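HNH nuclease domain-containing protein (Streptomyces coelicolor, PDB 5ZMO) recognises phosphorothioated DNA through the sulfur-binding domain described here and, as a type IV restriction endonuclease, probably cuts such DNA with its HNH domain. Local coordinates at residues A26-V31 with G65-G70; L32-I37 with F156-L161; D85-E90 with P114-R119. One frame throughout, in Å; residues are numbered along the deposited sequence. Where two conformers were deposited one is given.

Contact 1. Residues A26-V31 with G65-G70; sequences ALHRPV and GQVEDG
Leu27 sends one branch against the turn at Gly65 and Gln66: its CD1 lies 3.9 Å from Gly65 O, while the same methyl is 4.0 Å from Gln66 CG. The first torsion places CG beside the backbone N, anti to the carbonyl carbon (chi1 -64°), and from there CD1 reaches both residues; a leucine suits the spot because its branched tip can meet backbone and aliphatic chain together. One helical turn on, Val31 CG2 reaches Gly65 CA at 4.2 Å. A beta carbon on Gly65 would come close to Val31 CG2, about 3.6 Å, so a glycine lets the packing be tight. The polar link is a water that accepts from Leu27 N at 3.0 Å and donates to Gly65 O at 2.7 Å, satisfying the two backbone groups together. Val67 CG1 rests over a face of His28, 4.3 Å from the ring centroid and 26° off its normal, but this CH-pi contact is doubtful because Val67 has an alternate conformer.

In the next shell, Val31 N bonds back to Leu27 O and begins helix 28-41, whereas Gln66, with a positive phi, breaks from the helix before it. Asp69 then caps the start of helix 70-83 through OD1. Arg29 is salt-bridged to Asp84. The contact packs the start of helix 28-41 onto the loop between helices 50-63 and 70-83, and that helix start also serves the binding site of this sulfur-binding domain: Arg29 NH1 hydrogen-bonds to a modified group of the bound partner, consistent with the phosphorothioated DNA of this complex, and Ala26 and His28 pack on it.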
loop_
_atom_site.group_PDB
_atom_site.type_symbol
_atom_site.label_atom_id
_atom_site.label_comp_id
_atom_site.label_asym_id
_atom_site.label_seq_id
_atom_site.Cartn_x
_atom_site.Cartn_y
_atom_site.Cartn_z
ATOM N N ALA A 26 -12.012 4.237 4.469
ATOM C CA ALA A 26 -11.480 3.674 3.211
ATOM C C ALA A 26 -10.229 2.839 3.515
ATOM O O ALA A 26 -9.278 3.362 4.048
ATOM C CB ALA A 26 -11.167 4.806 2.248
ATOM N N LEU A 27 -10.243 1.553 3.183
ATOM C CA LEU A 27 -9.142 0.659 3.546
ATOM C C LEU A 27 -8.022 0.568 2.484
ATOM O O LEU A 27 -6.979 -0.111 2.730
ATOM C CB LEU A 27 -9.639 -0.707 3.915
ATOM C CG LEU A 27 -10.529 -0.698 5.173
ATOM C CD1 LEU A 27 -11.296 -2.006 5.216
ATOM C CD2 LEU A 27 -9.724 -0.492 6.457
ATOM N N HIS A 28 -8.136 1.375 1.436
ATOM C CA HIS A 28 -7.241 1.316 0.243
ATOM C C HIS A 28 -5.774 1.515 0.606
ATOM O O HIS A 28 -4.920 0.683 0.310
ATOM C CB HIS A 28 -7.645 2.303 -0.788
ATOM C CG HIS A 28 -9.051 2.135 -1.275
ATOM N ND1 HIS A 28 -10.139 2.279 -0.438
ATOM C CD2 HIS A 28 -9.553 1.898 -2.500
ATOM C CE1 HIS A 28 -11.244 2.068 -1.122
ATOM N NE2 HIS A 28 -10.926 1.865 -2.381
ATOM N N ARG A 29 -5.479 2.608 1.343
ATOM C CA ARG A 29 -4.110 2.901 1.753
ATOM C C ARG A 29 -3.573 1.913 2.749
ATOM O O ARG A 29 -2.436 1.465 2.569
ATOM C CB ARG A 29 -3.951 4.391 2.144
ATOM C CG ARG A 29 -3.808 5.256 0.898
ATOM C CD ARG A 29 -3.701 6.731 1.308
ATOM N NE ARG A 29 -4.990 7.293 1.639
ATOM C CZ ARG A 29 -5.147 8.448 2.333
ATOM N NH1 ARG A 29 -6.357 8.894 2.625
ATOM N NH2 ARG A 29 -4.098 9.124 2.785
ATOM N N PRO A 30 -4.346 1.567 3.815
ATOM C CA PRO A 30 -3.945 0.543 4.724
ATOM C C PRO A 30 -3.616 -0.795 4.068
ATOM O O PRO A 30 -2.565 -1.409 4.442
ATOM C CB PRO A 30 -5.141 0.434 5.703
ATOM C CG PRO A 30 -5.635 1.897 5.733
ATOM C CD PRO A 30 -5.501 2.331 4.344
ATOM N N VAL A 31 -4.411 -1.180 3.104
ATOM C CA VAL A 31 -4.143 -2.481 2.406
ATOM C C VAL A 31 -2.828 -2.396 1.580
ATOM O O VAL A 31 -1.989 -3.271 1.656
ATOM C CB VAL A 31 -5.325 -2.907 1.544
ATOM C CG1 VAL A 31 -4.962 -3.997 0.518
ATOM C CG2 VAL A 31 -6.471 -3.344 2.421
ATOM N N GLY A 65 -10.352 -5.506 2.099
ATOM C CA GLY A 65 -10.633 -4.054 2.000
ATOM C C GLY A 65 -12.069 -3.627 1.699
ATOM O O GLY A 65 -12.306 -2.427 1.510
ATOM N N GLN A 66 -13.000 -4.576 1.548
ATOM C CA GLN A 66 -14.431 -4.210 1.257
ATOM C C GLN A 66 -14.647 -3.443 -0.030
ATOM O O GLN A 66 -15.580 -2.608 -0.119
ATOM C CB GLN A 66 -15.047 -3.321 2.378
ATOM C CG GLN A 66 -14.697 -3.675 3.795
ATOM C CD GLN A 66 -15.512 -2.904 4.837
ATOM O OE1 GLN A 66 -15.807 -1.702 4.698
ATOM N NE2 GLN A 66 -15.854 -3.599 5.907
ATOM N N VAL A 67 -13.783 -3.632 -1.023
ATOM C CA VAL A 67 -13.956 -2.897 -2.263
ATOM C C VAL A 67 -14.700 -3.855 -3.184
ATOM O O VAL A 67 -14.612 -5.050 -3.030
ATOM C CB VAL A 67 -12.605 -2.437 -2.851
ATOM C CG1 VAL A 67 -11.681 -1.970 -1.730
ATOM C CG2 VAL A 67 -12.001 -3.551 -3.660
ATOM N N GLU A 68 -15.468 -3.307 -4.105
ATOM C CA GLU A 68 -16.208 -4.099 -5.076
ATOM C C GLU A 68 -15.307 -4.498 -6.242
ATOM O O GLU A 68 -15.325 -5.605 -6.691
ATOM C CB GLU A 68 -17.365 -3.250 -5.685
ATOM C CG GLU A 68 -18.420 -2.732 -4.706
ATOM C CD GLU A 68 -19.299 -3.815 -4.108
ATOM O OE1 GLU A 68 -19.121 -5.010 -4.456
ATOM O OE2 GLU A 68 -20.182 -3.473 -3.284
ATOM N N ASP A 69 -14.515 -3.558 -6.722
ATOM C CA ASP A 69 -13.604 -3.816 -7.853
ATOM C C ASP A 69 -12.193 -3.468 -7.357
ATOM O O ASP A 69 -11.820 -2.291 -7.261
ATOM C CB ASP A 69 -14.058 -2.999 -8.996
ATOM C CG ASP A 69 -13.137 -3.070 -10.210
ATOM O OD1 ASP A 69 -11.923 -3.497 -10.112
ATOM O OD2 ASP A 69 -13.611 -2.676 -11.312
ATOM N N GLY A 70 -11.427 -4.513 -7.115
ATOM C CA GLY A 70 -10.082 -4.403 -6.565
ATOM C C GLY A 70 -9.081 -3.721 -7.464
ATOM O O GLY A 70 -8.113 -3.103 -6.932
HETATM O O HOH W 1 -12.665 0.223 2.037
#

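Contact 2. Residues L32-I37 with F156-L161; sequences LLLWAI and FGLHEL
Trp35 O and Phe156 O converge on one water, each 2.9 Å from its oxygen. The water donates to both carbonyls, and further acceptors compete for its protons. Beside it the contact turns apolar. Phe156 puts its ring edge to the helix backbone, with CD2 3.6 Å from Trp35 N, near the ring plane. A flat phenyl suits the place because a thin rim can slip in close to the backbone. Separately, Leu34 CB packs on Phe156 CD2 at 3.7 Å. Leu34 and Leu158 cross at about a right angle and meet branch to branch, Leu34 CD2 to Leu158 CD1, at 3.9 Å. One turn on, Ile37 CG2 touches Leu158 CD2 at 4.3 Å, and more loosely Leu161 CD2.

The loop reaches this position through a Schellman motif that ends helix 152-155: Gly157 has phi 70°, a value glycine adopts without strain. Trp35 CG is anti to the backbone N (chi1 176°), and the indole packs on Ala56 and Leu60 of helix 50-63; Leu34 also packs on Ala137 of helix 130-144. With mainly aliphatic branches and a phenyl ring touching, the C-terminal loop is held to helix 28-41 mainly by burial and shape, and by a single water bridge.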
loop_
_atom_site.group_PDB
_atom_site.type_symbol
_atom_site.label_atom_id
_atom_site.label_comp_id
_atom_site.label_asym_id
_atom_site.label_seq_id
_atom_site.Cartn_x
_atom_site.Cartn_y
_atom_site.Cartn_z
ATOM N N LEU A 32 -2.644 -1.369 0.784
ATOM C CA LEU A 32 -1.414 -1.247 0.025
ATOM C C LEU A 32 -0.185 -1.132 0.884
ATOM O O LEU A 32 0.881 -1.827 0.592
ATOM C CB LEU A 32 -1.528 -0.118 -0.997
ATOM C CG LEU A 32 -0.369 -0.039 -1.978
ATOM C CD1 LEU A 32 -0.154 -1.294 -2.740
ATOM C CD2 LEU A 32 -0.617 1.125 -2.932
ATOM N N LEU A 33 -0.273 -0.334 1.975
ATOM C CA LEU A 33 0.867 -0.261 2.915
ATOM C C LEU A 33 1.181 -1.608 3.546
ATOM O O LEU A 33 2.357 -1.984 3.640
ATOM C CB LEU A 33 0.669 0.754 4.052
ATOM C CG LEU A 33 0.736 2.178 3.521
ATOM C CD1 LEU A 33 0.118 3.134 4.536
ATOM C CD2 LEU A 33 2.116 2.583 3.196
ATOM N N LEU A 34 0.169 -2.289 4.079
ATOM C CA LEU A 34 0.449 -3.656 4.653
ATOM C C LEU A 34 1.089 -4.632 3.667
ATOM O O LEU A 34 2.033 -5.393 4.010
ATOM C CB LEU A 34 -0.835 -4.238 5.234
ATOM C CG LEU A 34 -1.300 -3.770 6.603
ATOM C CD1 LEU A 34 -2.684 -4.334 6.894
ATOM C CD2 LEU A 34 -0.343 -4.265 7.655
ATOM N N TRP A 35 0.638 -4.585 2.427
ATOM C CA TRP A 35 1.159 -5.444 1.377
ATOM C C TRP A 35 2.601 -5.068 1.150
ATOM O O TRP A 35 3.486 -5.950 1.087
ATOM C CB TRP A 35 0.346 -5.338 0.109
ATOM C CG TRP A 35 0.901 -6.126 -1.001
ATOM C CD1 TRP A 35 0.768 -7.486 -1.222
ATOM C CD2 TRP A 35 1.723 -5.634 -2.072
ATOM N NE1 TRP A 35 1.440 -7.846 -2.342
ATOM C CE2 TRP A 35 2.052 -6.753 -2.883
ATOM C CE3 TRP A 35 2.241 -4.370 -2.406
ATOM C CZ2 TRP A 35 2.829 -6.634 -4.019
ATOM C CZ3 TRP A 35 3.022 -4.258 -3.562
ATOM C CH2 TRP A 35 3.318 -5.384 -4.323
ATOM N N ALA A 36 2.852 -3.758 1.016
ATOM C CA ALA A 36 4.254 -3.301 0.771
ATOM C C ALA A 36 5.237 -3.658 1.913
ATOM O O ALA A 36 6.401 -3.982 1.678
ATOM C CB ALA A 36 4.294 -1.818 0.504
ATOM N N ILE A 37 4.754 -3.667 3.165
ATOM C CA ILE A 37 5.600 -4.057 4.292
ATOM C C ILE A 37 5.914 -5.519 4.163
ATOM O O ILE A 37 7.069 -5.968 4.378
ATOM C CB ILE A 37 4.974 -3.686 5.650
ATOM C CG1 ILE A 37 4.936 -2.168 5.819
ATOM C CG2 ILE A 37 5.764 -4.354 6.770
ATOM C CD1 ILE A 37 3.950 -1.693 6.888
ATOM N N PHE A 156 -1.020 -11.468 3.416
ATOM C CA PHE A 156 -0.140 -10.285 3.333
ATOM C C PHE A 156 1.351 -10.603 3.544
ATOM O O PHE A 156 2.168 -9.712 3.515
ATOM C CB PHE A 156 -0.599 -9.206 4.309
ATOM C CG PHE A 156 -1.793 -8.449 3.840
ATOM C CD1 PHE A 156 -3.055 -8.977 3.980
ATOM C CD2 PHE A 156 -1.669 -7.227 3.159
ATOM C CE1 PHE A 156 -4.171 -8.299 3.547
ATOM C CE2 PHE A 156 -2.798 -6.555 2.720
ATOM C CZ PHE A 156 -4.045 -7.086 2.888
ATOM N N GLY A 157 1.718 -11.864 3.795
ATOM C CA GLY A 157 3.067 -12.238 4.110
ATOM C C GLY A 157 3.640 -11.812 5.435
ATOM O O GLY A 157 4.811 -11.561 5.542
ATOM N N LEU A 158 2.795 -11.703 6.462
ATOM C CA LEU A 158 3.169 -11.139 7.715
ATOM C C LEU A 158 3.061 -12.162 8.867
ATOM O O LEU A 158 3.261 -11.803 10.007
ATOM C CB LEU A 158 2.247 -9.959 7.994
ATOM C CG LEU A 158 2.274 -8.816 6.968
ATOM C CD1 LEU A 158 1.204 -7.835 7.365
ATOM C CD2 LEU A 158 3.585 -8.103 6.978
ATOM N N HIS A 159 2.754 -13.413 8.557
ATOM C CA HIS A 159 2.577 -14.429 9.603
ATOM C C HIS A 159 3.856 -14.654 10.451
ATOM O O HIS A 159 3.834 -14.604 11.691
ATOM C CB HIS A 159 2.103 -15.744 9.000
ATOM C CG HIS A 159 1.736 -16.772 10.035
ATOM N ND1 HIS A 159 0.461 -16.881 10.556
ATOM C CD2 HIS A 159 2.479 -17.711 10.661
ATOM C CE1 HIS A 159 0.433 -17.865 11.437
ATOM N NE2 HIS A 159 1.647 -18.379 11.526
ATOM N N GLU A 160 4.977 -14.865 9.788
ATOM C CA GLU A 160 6.256 -15.069 10.507
ATOM C C GLU A 160 6.669 -13.768 11.234
ATOM O O GLU A 160 7.054 -13.792 12.415
ATOM C CB GLU A 160 7.339 -15.577 9.535
ATOM C CG GLU A 160 7.242 -17.087 9.214
ATOM C CD GLU A 160 5.878 -17.553 8.656
ATOM O OE1 GLU A 160 5.415 -16.999 7.625
ATOM O OE2 GLU A 160 5.255 -18.477 9.241
ATOM N N LEU A 161 6.498 -12.625 10.562
ATOM C CA LEU A 161 6.871 -11.340 11.121
ATOM C C LEU A 161 6.176 -11.107 12.443
ATOM O O LEU A 161 6.833 -10.727 13.402
ATOM C CB LEU A 161 6.570 -10.188 10.134
ATOM C CG LEU A 161 6.850 -8.748 10.586
ATOM C CD1 LEU A 161 8.340 -8.471 10.604
ATOM C CD2 LEU A 161 6.168 -7.742 9.667
HETATM O O HOH W 2 3.082 -8.788 0.953
#

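Contact 3. Residues D85-E90 with P114-R119; sequences DLWCVE and PSAGLR
Gly117 CA sits over the six-membered ring of Trp87, 3.5 Å from its centroid and only 9° off the normal, an intimate CH-pi contact between a backbone and an indole. Chi1 sets CG anti to the backbone N of Trp87 (-161°) and chi2 turns the indole; glycine suits the partner site, being comfortable at a phi of 167°. The indole also spans its neighbours: Trp87 NE1 is 3.7 Å from Ala116 CB, and CE3 meets a branch of Leu118. Replacing Trp87 by an alanine would probably open a gap against Gly117 CA, leaving Ala116 CB and Leu118 CD2 without their aromatic neighbour.

The pairing is antiparallel, strand 88-89 running along strand 115-117, the central one of a three-stranded sheet completed by strand 47-49. Cys88 and Gly117 form its hydrogen-bonded pair, Cys88 N to Gly117 O at 2.8 Å and Gly117 N to Cys88 O at 3.0 Å. Val89 and Ala116 follow as a non-hydrogen-bonded pair, their methyls in contact on a face covered by helix 70-83. Further along, Glu90 N bonds to Ser115 O at 2.9 Å, and a water joins Glu90 OE2 to Ser115 N. At the other end Arg119 CG lies 3.7 Å from Cys88 SG, while the Arg119 guanidinium, through NH2, forms salt bridges with Asp121 and Asp122.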
loop_
_atom_site.group_PDB
_atom_site.type_symbol
_atom_site.label_atom_id
_atom_site.label_comp_id
_atom_site.label_asym_id
_atom_site.label_seq_id
_atom_site.Cartn_x
_atom_site.Cartn_y
_atom_site.Cartn_z
ATOM N N ASP A 85 4.000 10.917 1.542
ATOM C CA ASP A 85 5.459 10.772 1.720
ATOM C C ASP A 85 5.810 9.336 2.035
ATOM O O ASP A 85 6.784 9.110 2.750
ATOM C CB ASP A 85 6.022 11.703 2.819
ATOM C CG ASP A 85 5.745 13.175 2.533
ATOM O OD1 ASP A 85 5.746 13.544 1.333
ATOM O OD2 ASP A 85 5.504 13.948 3.490
ATOM N N LEU A 86 5.037 8.393 1.500
ATOM C CA LEU A 86 5.244 6.948 1.776
ATOM C C LEU A 86 5.505 6.117 0.549
ATOM O O LEU A 86 5.604 4.868 0.624
ATOM C CB LEU A 86 4.006 6.444 2.514
ATOM C CG LEU A 86 3.898 6.856 3.961
ATOM C CD1 LEU A 86 2.481 6.670 4.508
ATOM C CD2 LEU A 86 4.942 6.020 4.748
ATOM N N TRP A 87 5.617 6.755 -0.604
ATOM C CA TRP A 87 5.563 6.026 -1.857
ATOM C C TRP A 87 6.232 6.763 -3.001
ATOM O O TRP A 87 6.226 7.986 -3.001
ATOM C CB TRP A 87 4.112 5.707 -2.162
ATOM C CG TRP A 87 3.783 4.638 -3.109
ATOM C CD1 TRP A 87 3.219 4.816 -4.357
ATOM C CD2 TRP A 87 3.842 3.228 -2.917
ATOM N NE1 TRP A 87 2.973 3.631 -4.945
ATOM C CE2 TRP A 87 3.291 2.623 -4.073
ATOM C CE3 TRP A 87 4.271 2.396 -1.858
ATOM C CZ2 TRP A 87 3.207 1.248 -4.239
ATOM C CZ3 TRP A 87 4.140 1.035 -2.000
ATOM C CH2 TRP A 87 3.594 0.456 -3.192
ATOM N N CYS A 88 6.780 5.998 -3.941
ATOM C CA CYS A 88 7.478 6.562 -5.127
ATOM C C CYS A 88 6.882 5.922 -6.361
ATOM O O CYS A 88 6.767 4.711 -6.415
ATOM C CB CYS A 88 8.957 6.160 -5.122
ATOM S SG CYS A 88 9.779 6.664 -3.616
ATOM N N VAL A 89 6.547 6.716 -7.364
ATOM C CA VAL A 89 6.074 6.211 -8.642
ATOM C C VAL A 89 7.063 6.704 -9.717
ATOM O O VAL A 89 7.221 7.872 -9.896
ATOM C CB VAL A 89 4.626 6.694 -8.953
ATOM C CG1 VAL A 89 4.209 6.246 -10.331
ATOM C CG2 VAL A 89 3.583 6.158 -7.946
ATOM N N GLU A 90 7.757 5.809 -10.374
ATOM C CA GLU A 90 8.682 6.166 -11.469
ATOM C C GLU A 90 7.854 6.560 -12.708
ATOM O O GLU A 90 6.709 6.116 -12.871
ATOM C CB GLU A 90 9.554 4.993 -11.892
ATOM C CG GLU A 90 10.520 4.447 -10.898
ATOM C CD GLU A 90 11.585 3.565 -11.594
ATOM O OE1 GLU A 90 12.787 3.730 -11.279
ATOM O OE2 GLU A 90 11.241 2.735 -12.488
ATOM N N PRO A 114 4.190 1.998 -14.972
ATOM C CA PRO A 114 5.260 2.526 -14.113
ATOM C C PRO A 114 5.574 1.650 -12.945
ATOM O O PRO A 114 4.663 1.001 -12.403
ATOM C CB PRO A 114 4.693 3.806 -13.580
ATOM C CG PRO A 114 3.241 3.542 -13.515
ATOM C CD PRO A 114 2.955 2.768 -14.760
ATOM N N SER A 115 6.854 1.614 -12.567
ATOM C CA SER A 115 7.211 0.939 -11.333
ATOM C C SER A 115 7.023 1.839 -10.112
ATOM O O SER A 115 7.052 3.049 -10.186
ATOM C CB SER A 115 8.601 0.321 -11.434
ATOM O OG SER A 115 8.527 -0.848 -12.214
ATOM N N ALA A 116 6.724 1.250 -8.953
ATOM C CA ALA A 116 6.529 2.022 -7.797
ATOM C C ALA A 116 6.738 1.163 -6.585
ATOM O O ALA A 116 6.744 -0.066 -6.695
ATOM C CB ALA A 116 5.119 2.577 -7.735
ATOM N N GLY A 117 6.895 1.869 -5.467
ATOM C CA GLY A 117 6.977 1.227 -4.156
ATOM C C GLY A 117 7.451 2.168 -3.082
ATOM O O GLY A 117 7.363 3.398 -3.188
ATOM N N LEU A 118 7.865 1.578 -1.956
ATOM C CA LEU A 118 8.273 2.366 -0.790
ATOM C C LEU A 118 9.508 3.229 -1.163
ATOM O O LEU A 118 10.259 2.890 -2.067
ATOM C CB LEU A 118 8.655 1.441 0.382
ATOM C CG LEU A 118 7.461 0.633 0.915
ATOM C CD1 LEU A 118 7.982 -0.428 1.878
ATOM C CD2 LEU A 118 6.402 1.437 1.607
ATOM N N ARG A 119 9.655 4.326 -0.454
ATOM C CA ARG A 119 10.920 5.091 -0.452
ATOM C C ARG A 119 12.131 4.202 -0.056
ATOM O O ARG A 119 11.973 3.265 0.718
ATOM C CB ARG A 119 10.807 6.228 0.490
ATOM C CG ARG A 119 9.935 7.365 -0.025
ATOM C CD ARG A 119 9.161 8.013 1.088
ATOM N NE ARG A 119 9.694 9.243 1.663
ATOM C CZ ARG A 119 10.538 9.344 2.693
ATOM N NH1 ARG A 119 10.890 10.547 3.112
ATOM N NH2 ARG A 119 11.072 8.288 3.290
HETATM O O HOH W 3 8.034 4.574 1.906
HETATM O O HOH W 4 8.970 2.508 -14.375
#

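Overall arrangement
Helix 28-41 ties the set together. Contact 1 uses the start of the helix and contact 2 the residues that follow, and the two meet where Val31 O lies 3.5 Å from Phe156 CE2. The far side of the helix receives contact 3, with Trp87 packing on Leu32 and Ala36, and Leu118 on Ala36. Contacts 1 and 2 are mostly buried, each bridged by one water and otherwise mostly nonpolar, with an imidazole in contact 1; contact 3 is only partly buried and relies on direct backbone bonds between strands, with charged residues at its margins. Contact 1 lies nearest the bound DNA, about 4 Å between nearest atoms, against about 9 Å for contact 3 and about 11 Å for contact 2.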